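Local atomic coordinates of putative lipoate-protein ligase A subunit 2 (Thermoplasma acidophilum DSM 1728, PDB entry 3R07), a protein that is probably one subunit of a two-part lipoate-protein ligase, a small alpha/beta protein related to the C-terminal part of bacterial lipoate protein ligases. Residues D64-F69 with D83-L88; V21-D24 with R29-D32; I33-D38 with D45-L50. All blocks are in the same frame, centred on the assembly; numbering follows the deposited sequence. Where two conformers were deposited one is given.

Interaction 1: D64-F69 with D83-L88; sequences DIIRDF and DFIQAL
Ile66 reaches across from helix 62-70 and overlaps three side chains of helix 83-88: Phe84, Ile85 and Leu88. Each meets a different branch. CG2 of Ile66 lies against CD1 of Ile85 at 3.9 Å. CG1 of Ile66 faces CB of Phe84 at 4.1 Å. CD1 of Ile66, the end of the longer branch, meets CD2 of Leu88, also at 4.1 Å. Phe84, Ile85 and Leu88 stand at positions i, i+1 and i+4 of their helix, so Ile66 rests on a triangle of apolar groups.

The first torsion of Ile66 puts CG2 anti to the backbone N. This sends CG2 to Ile85 and leaves the longer branch for Phe84 and Leu88. Phe84 touches Ile66 through its CB alone, and the two side chains cross at about a right angle. The ring leads away and packs on Ile19 of strand 18-26 and on Met41 and Val79. Leu88 also lies on the sheet, against Val21 and Leu23. Ile66 also touches Leu50 of helix 46-54, so a third helix borders the contact.

The helices run roughly antiparallel, at 149°, and the axes of the two segments come within 10.3 Å of each other. The nearest pair of CA atoms is Ile66 and Phe84, at 7.4 Å. The side chains bridge this gap, and the backbones do not meet. All four touching residues are buried.

The contact between the helices is wholly apolar. Backbone bonds such as Phe69 N to Ile65 O run within each helix. Shape and exclusion of water, rather than directional bonds, probably set how the two helices sit together.

Interaction 2: V21-D24 with R29-D32; sequences VTLD and RIKD
Asp24 and Asp32 form an antiparallel hydrogen-bonded pair at a classic beta bulge, where the short strand segments run at 110° to each other. Asp24 N donates to Asp32 O at 3.0 Å. Asp24 O takes two amides in return. The bond from Lys31 N is the shorter, at 2.8 Å. The bond from Asp32 N is weak, at 3.4 Å. Lys31 and Asp32 thus both face the single residue Asp24.

Asp24 and Asp32 put their side chains on the same face of the sheet, with the two CB atoms 3.7 Å apart. Their carboxylate planes are 28° apart, and the OD2 atoms of Asp24 and Asp32 are 5.2 Å from each other. Asp32 OD1 forms a salt bridge with Arg55. Lys31 lies beside Asp24 and points the same way. Its CG is anti to the backbone N and the chain beyond is extended, so CD passes Asp24 OD1 while NZ stays 5.7 Å from that oxygen.

The other face is apolar. Leu23 CD2 packs on Ile30 CG1 at 4.1 Å, and Leu23 continues onto Leu88 of helix 83-88.

This part of the hairpin has a polar face, with Asp24 and Asp32, and an apolar one, with Leu23 and Ile30. The like charges of the two acids probably weigh little, since Arg55 and, at longer range, Lys31 would offset them. The three backbone bonds, one of them weak, are probably the main tie between the segments.

Interaction 3: I33-D38 with D45-L50; sequences IHISGD and DSINRL
Ile35 of strand 29-36 packs on Ile47 and Leu50 of helix 46-54. Along the strand, Ile33 comes first and points to the helical side, where it packs on Leu54 and Leu88. His34 and Ser36 flank Ile35, and both bond to acidic side chains of another protein chain, weakly from His34 NE2 and with a hydrogen bond from Ser36 OG. Ile35 carries the contact with both branches. Its CG2 is 4.0 Å from Ile47 CD1. Its CD1 is 3.9 Å from Leu50 CG, and these two side chains cross at about a right angle. With CG1 anti to the backbone N (chi1 -163°), the longer branch of Ile47 extends to Ile35, where CD1 touches. The backbone N of Ile35 bonds to Glu51 OE2 of the same helix. Ser36 points away from the helix. At Gly37 the chain turns a corner.

One face of the strand thus meets a helix, while His34, Ser36 and part of the backbone meet the partner protein chain. This is a helix packed on the outermost strand of this chain's antiparallel sheet, in a compact alpha/beta fold.

From the N terminus the three contacts come in series, and none nests in or crosses another. Interaction 2 closes first, over the tight turn of the hairpin between strands 18-26 and 29-36. Interaction 3 follows on the same second strand and closes the loop to helix 46-54. Interaction 1 comes last and brings helix 83-88 back to helix 62-70. The parts also touch. Thr22 N and His34 O probably form a hydrogen bond between the strands of interactions 2 and 3. Leu88 ties interaction 1 to the other two, and Phe69 packs on Leu50. Helices 46-54 and 83-88 pack on the sheet, and helix 62-70 packs on both.

Interaction 1: D64-F69 with D83-L88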
loop_
_atom_site.group_PDB
_atom_site.type_symbol
_atom_site.label_atom_id
_atom_site.label_comp_id
_atom_site.label_asym_id
_atom_site.label_seq_id
_atom_site.Cartn_x
_atom_site.Cartn_y
_atom_site.Cartn_z
ATOM N N ASP B 64 28.422 1.591 6.988
ATOM C CA ASP B 64 28.499 1.045 8.344
ATOM C C ASP B 64 27.119 1.031 8.989
ATOM O O ASP B 64 26.722 0.033 9.582
ATOM C CB ASP B 64 29.465 1.860 9.227
ATOM C CG ASP B 64 30.925 1.786 8.757
ATOM O OD1 ASP B 64 31.184 1.266 7.636
ATOM O OD2 ASP B 64 31.810 2.267 9.518
ATOM N N ILE B 65 26.409 2.149 8.852
ATOM C CA ILE B 65 25.092 2.369 9.448
ATOM C C ILE B 65 24.015 1.519 8.745
ATOM O O ILE B 65 23.154 0.946 9.409
ATOM C CB ILE B 65 24.724 3.894 9.431
ATOM C CG1 ILE B 65 25.796 4.740 10.143
ATOM C CG2 ILE B 65 23.317 4.157 9.986
ATOM C CD1 ILE B 65 25.678 4.823 11.670
ATOM N N ILE B 66 24.084 1.423 7.417
ATOM C CA ILE B 66 23.105 0.650 6.651
ATOM C C ILE B 66 23.182 -0.846 7.012
ATOM O O ILE B 66 22.171 -1.457 7.432
ATOM C CB ILE B 66 23.243 0.879 5.118
ATOM C CG1 ILE B 66 22.354 2.024 4.628
ATOM C CG2 ILE B 66 22.767 -0.330 4.342
ATOM C CD1 ILE B 66 22.059 3.094 5.634
ATOM N N ARG B 67 24.390 -1.411 6.865
ATOM C CA ARG B 67 24.658 -2.824 7.124
ATOM C C ARG B 67 24.352 -3.170 8.570
ATOM O O ARG B 67 23.800 -4.234 8.836
ATOM C CB ARG B 67 26.103 -3.197 6.762
ATOM C CG ARG B 67 26.471 -2.956 5.291
ATOM C CD ARG B 67 27.784 -3.674 4.889
ATOM N NE ARG B 67 28.459 -3.069 3.723
ATOM C CZ ARG B 67 28.032 -3.135 2.453
ATOM N NH1 ARG B 67 26.902 -3.768 2.137
ATOM N NH2 ARG B 67 28.735 -2.549 1.485
ATOM N N ASP B 68 24.690 -2.270 9.493
ATOM C CA ASP B 68 24.363 -2.453 10.919
ATOM C C ASP B 68 22.856 -2.640 11.089
ATOM O O ASP B 68 22.414 -3.706 11.538
ATOM C CB ASP B 68 24.893 -1.274 11.769
ATOM C CG ASP B 68 24.138 -1.084 13.108
ATOM O OD1 ASP B 68 23.003 -1.584 13.266
ATOM O OD2 ASP B 68 24.669 -0.395 14.011
ATOM N N PHE B 69 22.111 -1.584 10.733
ATOM C CA PHE B 69 20.643 -1.498 10.694
ATOM C C PHE B 69 19.957 -2.785 10.250
ATOM O O PHE B 69 19.120 -3.329 10.979
ATOM C CB PHE B 69 20.284 -0.345 9.747
ATOM C CG PHE B 69 18.813 -0.152 9.491
ATOM C CD1 PHE B 69 17.970 0.311 10.491
ATOM C CD2 PHE B 69 18.295 -0.367 8.221
ATOM C CE1 PHE B 69 16.638 0.521 10.247
ATOM C CE2 PHE B 69 16.959 -0.163 7.966
ATOM C CZ PHE B 69 16.125 0.286 8.986
ATOM N N ASP B 83 20.526 -0.630 -2.054
ATOM C CA ASP B 83 19.579 0.352 -2.613
ATOM C C ASP B 83 19.501 1.641 -1.780
ATOM O O ASP B 83 19.371 2.730 -2.327
ATOM C CB ASP B 83 18.179 -0.253 -2.751
ATOM C CG ASP B 83 18.011 -1.082 -4.018
ATOM O OD1 ASP B 83 18.173 -0.530 -5.133
ATOM O OD2 ASP B 83 17.679 -2.286 -3.894
ATOM N N PHE B 84 19.561 1.508 -0.458
ATOM C CA PHE B 84 19.659 2.663 0.436
ATOM C C PHE B 84 21.043 3.325 0.375
ATOM O O PHE B 84 21.224 4.450 0.850
ATOM C CB PHE B 84 19.328 2.265 1.873
ATOM C CG PHE B 84 17.880 1.972 2.095
ATOM C CD1 PHE B 84 16.977 3.003 2.342
ATOM C CD2 PHE B 84 17.409 0.668 2.061
ATOM C CE1 PHE B 84 15.625 2.740 2.553
ATOM C CE2 PHE B 84 16.059 0.396 2.272
ATOM C CZ PHE B 84 15.163 1.435 2.514
ATOM N N ILE B 85 22.012 2.610 -0.202
ATOM C CA ILE B 85 23.338 3.149 -0.488
ATOM C C ILE B 85 23.274 4.066 -1.713
ATOM O O ILE B 85 23.689 5.216 -1.633
ATOM C CB ILE B 85 24.388 2.003 -0.619
ATOM C CG1 ILE B 85 24.917 1.657 0.776
ATOM C CG2 ILE B 85 25.544 2.363 -1.578
ATOM C CD1 ILE B 85 24.914 0.177 1.083
ATOM N N GLN B 86 22.729 3.573 -2.826
ATOM C CA GLN B 86 22.548 4.413 -4.007
ATOM C C GLN B 86 21.672 5.643 -3.722
ATOM O O GLN B 86 21.967 6.739 -4.196
ATOM C CB GLN B 86 21.992 3.617 -5.203
ATOM C CG GLN B 86 22.961 2.606 -5.855
ATOM C CD GLN B 86 24.402 3.110 -5.949
ATOM O OE1 GLN B 86 25.307 2.548 -5.330
ATOM N NE2 GLN B 86 24.616 4.176 -6.712
ATOM N N ALA B 87 20.611 5.450 -2.937
ATOM C CA ALA B 87 19.672 6.522 -2.577
ATOM C C ALA B 87 20.342 7.650 -1.802
ATOM O O ALA B 87 20.142 8.827 -2.086
ATOM C CB ALA B 87 18.530 5.948 -1.760
ATOM N N LEU B 88 21.152 7.248 -0.835
ATOM C CA LEU B 88 21.797 8.120 0.120
ATOM C C LEU B 88 23.153 8.681 -0.333
ATOM O O LEU B 88 23.773 9.436 0.417
ATOM C CB LEU B 88 22.020 7.301 1.377
ATOM C CG LEU B 88 21.737 7.864 2.749
ATOM C CD1 LEU B 88 20.402 8.549 2.762
ATOM C CD2 LEU B 88 21.711 6.685 3.688
#

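Interaction 2: V21-D24 with R29-D32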
loop_
_atom_site.group_PDB
_atom_site.type_symbol
_atom_site.label_atom_id
_atom_site.label_comp_id
_atom_site.label_asym_id
_atom_site.label_seq_id
_atom_site.Cartn_x
_atom_site.Cartn_y
_atom_site.Cartn_z
ATOM N N VAL B 21 15.227 10.512 -0.715
ATOM C CA VAL B 21 16.002 10.964 0.440
ATOM C C VAL B 21 16.161 12.473 0.408
ATOM O O VAL B 21 16.338 13.034 -0.666
ATOM C CB VAL B 21 17.411 10.319 0.482
ATOM C CG1 VAL B 21 18.108 10.780 1.701
ATOM C CG2 VAL B 21 17.334 8.820 0.531
ATOM N N THR B 22 16.086 13.124 1.566
ATOM C CA THR B 22 16.542 14.518 1.699
ATOM C C THR B 22 17.601 14.644 2.807
ATOM O O THR B 22 17.320 14.349 3.977
ATOM C CB THR B 22 15.382 15.528 1.944
ATOM O OG1 THR B 22 14.682 15.756 0.720
ATOM C CG2 THR B 22 15.922 16.899 2.454
ATOM N N LEU B 23 18.815 15.061 2.436
ATOM C CA LEU B 23 19.891 15.234 3.415
ATOM C C LEU B 23 20.274 16.677 3.607
ATOM O O LEU B 23 20.361 17.447 2.657
ATOM C CB LEU B 23 21.141 14.466 3.021
ATOM C CG LEU B 23 21.140 12.970 3.261
ATOM C CD1 LEU B 23 20.960 12.330 1.921
ATOM C CD2 LEU B 23 22.452 12.536 3.872
ATOM N N ASP B 24 20.515 17.018 4.859
ATOM C CA ASP B 24 20.957 18.333 5.289
ATOM C C ASP B 24 22.394 18.156 5.796
ATOM O O ASP B 24 22.612 17.499 6.817
ATOM C CB ASP B 24 20.043 18.761 6.422
ATOM C CG ASP B 24 20.080 20.229 6.698
ATOM O OD1 ASP B 24 21.086 20.908 6.366
ATOM O OD2 ASP B 24 19.084 20.703 7.283
ATOM N N ARG B 29 29.074 16.134 7.915
ATOM C CA ARG B 29 28.257 15.595 8.974
ATOM C C ARG B 29 26.758 15.801 8.697
ATOM O O ARG B 29 26.335 16.843 8.182
ATOM C CB ARG B 29 28.682 16.260 10.285
ATOM C CG ARG B 29 28.428 15.451 11.548
ATOM C CD ARG B 29 27.184 15.960 12.255
ATOM N NE ARG B 29 27.302 17.388 12.537
ATOM C CZ ARG B 29 26.363 18.146 13.100
ATOM N NH1 ARG B 29 25.198 17.627 13.466
ATOM N NH2 ARG B 29 26.597 19.442 13.297
ATOM N N ILE B 30 25.960 14.794 9.052
ATOM C CA ILE B 30 24.541 14.759 8.716
ATOM C C ILE B 30 23.743 15.490 9.784
ATOM O O ILE B 30 23.667 15.046 10.930
ATOM C CB ILE B 30 24.037 13.303 8.542
ATOM C CG1 ILE B 30 24.667 12.660 7.292
ATOM C CG2 ILE B 30 22.499 13.269 8.481
ATOM C CD1 ILE B 30 24.480 11.164 7.192
ATOM N N LYS B 31 23.160 16.623 9.407
ATOM C CA LYS B 31 22.448 17.462 10.353
ATOM C C LYS B 31 21.013 16.986 10.442
ATOM O O LYS B 31 20.427 16.931 11.524
ATOM C CB LYS B 31 22.511 18.922 9.904
ATOM C CG LYS B 31 21.889 19.916 10.859
ATOM C CD LYS B 31 22.104 21.356 10.395
ATOM C CE LYS B 31 21.407 22.328 11.370
ATOM N NZ LYS B 31 21.820 23.769 11.183
ATOM N N ASP B 32 20.445 16.668 9.281
ATOM C CA ASP B 32 19.129 16.079 9.204
ATOM C C ASP B 32 18.988 15.122 8.028
ATOM O O ASP B 32 19.756 15.181 7.053
ATOM C CB ASP B 32 18.051 17.141 9.140
ATOM C CG ASP B 32 16.811 16.739 9.917
ATOM O OD1 ASP B 32 16.735 15.562 10.371
ATOM O OD2 ASP B 32 15.918 17.606 10.092
#

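Interaction 3: I33-D38 with D45-L50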
loop_
_atom_site.group_PDB
_atom_site.type_symbol
_atom_site.label_atom_id
_atom_site.label_comp_id
_atom_site.label_asym_id
_atom_site.label_seq_id
_atom_site.Cartn_x
_atom_site.Cartn_y
_atom_site.Cartn_z
ATOM N N ILE B 33 18.006 14.227 8.145
ATOM C CA ILE B 33 17.689 13.291 7.080
ATOM C C ILE B 33 16.209 12.909 7.128
ATOM O O ILE B 33 15.591 12.807 8.196
ATOM C CB ILE B 33 18.681 12.054 7.043
ATOM C CG1 ILE B 33 18.322 11.071 5.918
ATOM C CG2 ILE B 33 18.812 11.381 8.418
ATOM C CD1 ILE B 33 19.338 9.999 5.670
ATOM N N HIS B 34 15.635 12.747 5.946
ATOM C CA HIS B 34 14.266 12.330 5.830
ATOM C C HIS B 34 14.236 11.316 4.714
ATOM O O HIS B 34 14.683 11.597 3.613
ATOM C CB HIS B 34 13.349 13.538 5.600
ATOM C CG HIS B 34 12.020 13.189 4.998
ATOM N ND1 HIS B 34 11.057 12.454 5.670
ATOM C CD2 HIS B 34 11.492 13.478 3.780
ATOM C CE1 HIS B 34 10.003 12.299 4.885
ATOM N NE2 HIS B 34 10.240 12.915 3.735
ATOM N N ILE B 35 13.783 10.106 5.028
ATOM C CA ILE B 35 13.643 9.051 4.033
ATOM C C ILE B 35 12.155 8.766 3.781
ATOM O O ILE B 35 11.362 8.637 4.715
ATOM C CB ILE B 35 14.348 7.761 4.457
ATOM C CG1 ILE B 35 15.783 8.056 4.902
ATOM C CG2 ILE B 35 14.344 6.769 3.322
ATOM C CD1 ILE B 35 16.489 6.906 5.592
ATOM N N SER B 36 11.772 8.682 2.511
ATOM C CA SER B 36 10.382 8.464 2.190
ATOM C C SER B 36 10.266 7.641 0.929
ATOM O O SER B 36 11.262 7.217 0.371
ATOM C CB SER B 36 9.637 9.793 2.070
ATOM O OG SER B 36 10.111 10.565 0.990
ATOM N N GLY B 37 9.028 7.384 0.514
ATOM C CA GLY B 37 8.761 6.760 -0.769
ATOM C C GLY B 37 8.011 5.462 -0.714
ATOM O O GLY B 37 7.347 5.140 0.267
ATOM N N ASP B 38 8.151 4.710 -1.794
ATOM C CA ASP B 38 7.303 3.574 -2.112
ATOM C C ASP B 38 8.101 2.300 -1.797
ATOM O O ASP B 38 8.969 1.856 -2.562
ATOM C CB ASP B 38 6.902 3.720 -3.582
ATOM C CG ASP B 38 6.366 2.455 -4.204
ATOM O OD1 ASP B 38 6.200 1.406 -3.519
ATOM O OD2 ASP B 38 6.115 2.508 -5.433
ATOM N N ASP B 45 8.194 1.103 11.927
ATOM C CA ASP B 45 8.886 2.226 12.564
ATOM C C ASP B 45 10.410 2.078 12.619
ATOM O O ASP B 45 11.093 2.920 13.179
ATOM C CB ASP B 45 8.300 2.548 13.935
ATOM C CG ASP B 45 8.233 1.338 14.839
ATOM O OD1 ASP B 45 8.002 0.205 14.328
ATOM O OD2 ASP B 45 8.392 1.522 16.075
ATOM N N SER B 46 10.926 1.024 11.999
ATOM C CA SER B 46 12.341 0.927 11.666
ATOM C C SER B 46 12.837 2.069 10.760
ATOM O O SER B 46 14.028 2.385 10.749
ATOM C CB SER B 46 12.621 -0.405 10.977
ATOM O OG SER B 46 12.384 -1.474 11.875
ATOM N N ILE B 47 11.942 2.671 9.985
ATOM C CA ILE B 47 12.296 3.838 9.204
ATOM C C ILE B 47 12.764 4.974 10.107
ATOM O O ILE B 47 13.646 5.729 9.742
ATOM C CB ILE B 47 11.118 4.308 8.299
ATOM C CG1 ILE B 47 11.622 5.253 7.202
ATOM C CG2 ILE B 47 9.996 4.925 9.117
ATOM C CD1 ILE B 47 12.600 4.598 6.226
ATOM N N ASN B 48 12.162 5.100 11.283
ATOM C CA ASN B 48 12.582 6.129 12.240
ATOM C C ASN B 48 13.937 5.841 12.872
ATOM O O ASN B 48 14.647 6.762 13.244
ATOM C CB ASN B 48 11.551 6.278 13.347
ATOM C CG ASN B 48 10.216 6.705 12.834
ATOM O OD1 ASN B 48 9.202 6.121 13.187
ATOM N ND2 ASN B 48 10.200 7.729 11.983
ATOM N N ARG B 49 14.263 4.556 13.008
ATOM C CA ARG B 49 15.536 4.131 13.566
ATOM C C ARG B 49 16.633 4.462 12.552
ATOM O O ARG B 49 17.692 4.951 12.934
ATOM C CB ARG B 49 15.535 2.623 13.921
ATOM C CG ARG B 49 16.184 2.256 15.294
ATOM C CD ARG B 49 16.564 0.738 15.489
ATOM N NE ARG B 49 15.578 -0.218 14.964
ATOM C CZ ARG B 49 15.838 -1.159 14.045
ATOM N NH1 ARG B 49 17.070 -1.301 13.544
ATOM N NH2 ARG B 49 14.864 -1.975 13.617
ATOM N N LEU B 50 16.367 4.224 11.272
ATOM C CA LEU B 50 17.350 4.453 10.227
ATOM C C LEU B 50 17.681 5.939 10.090
ATOM O O LEU B 50 18.825 6.303 9.847
ATOM C CB LEU B 50 16.866 3.882 8.892
ATOM C CG LEU B 50 17.804 3.905 7.676
ATOM C CD1 LEU B 50 19.179 3.326 7.995
ATOM C CD2 LEU B 50 17.185 3.188 6.481
#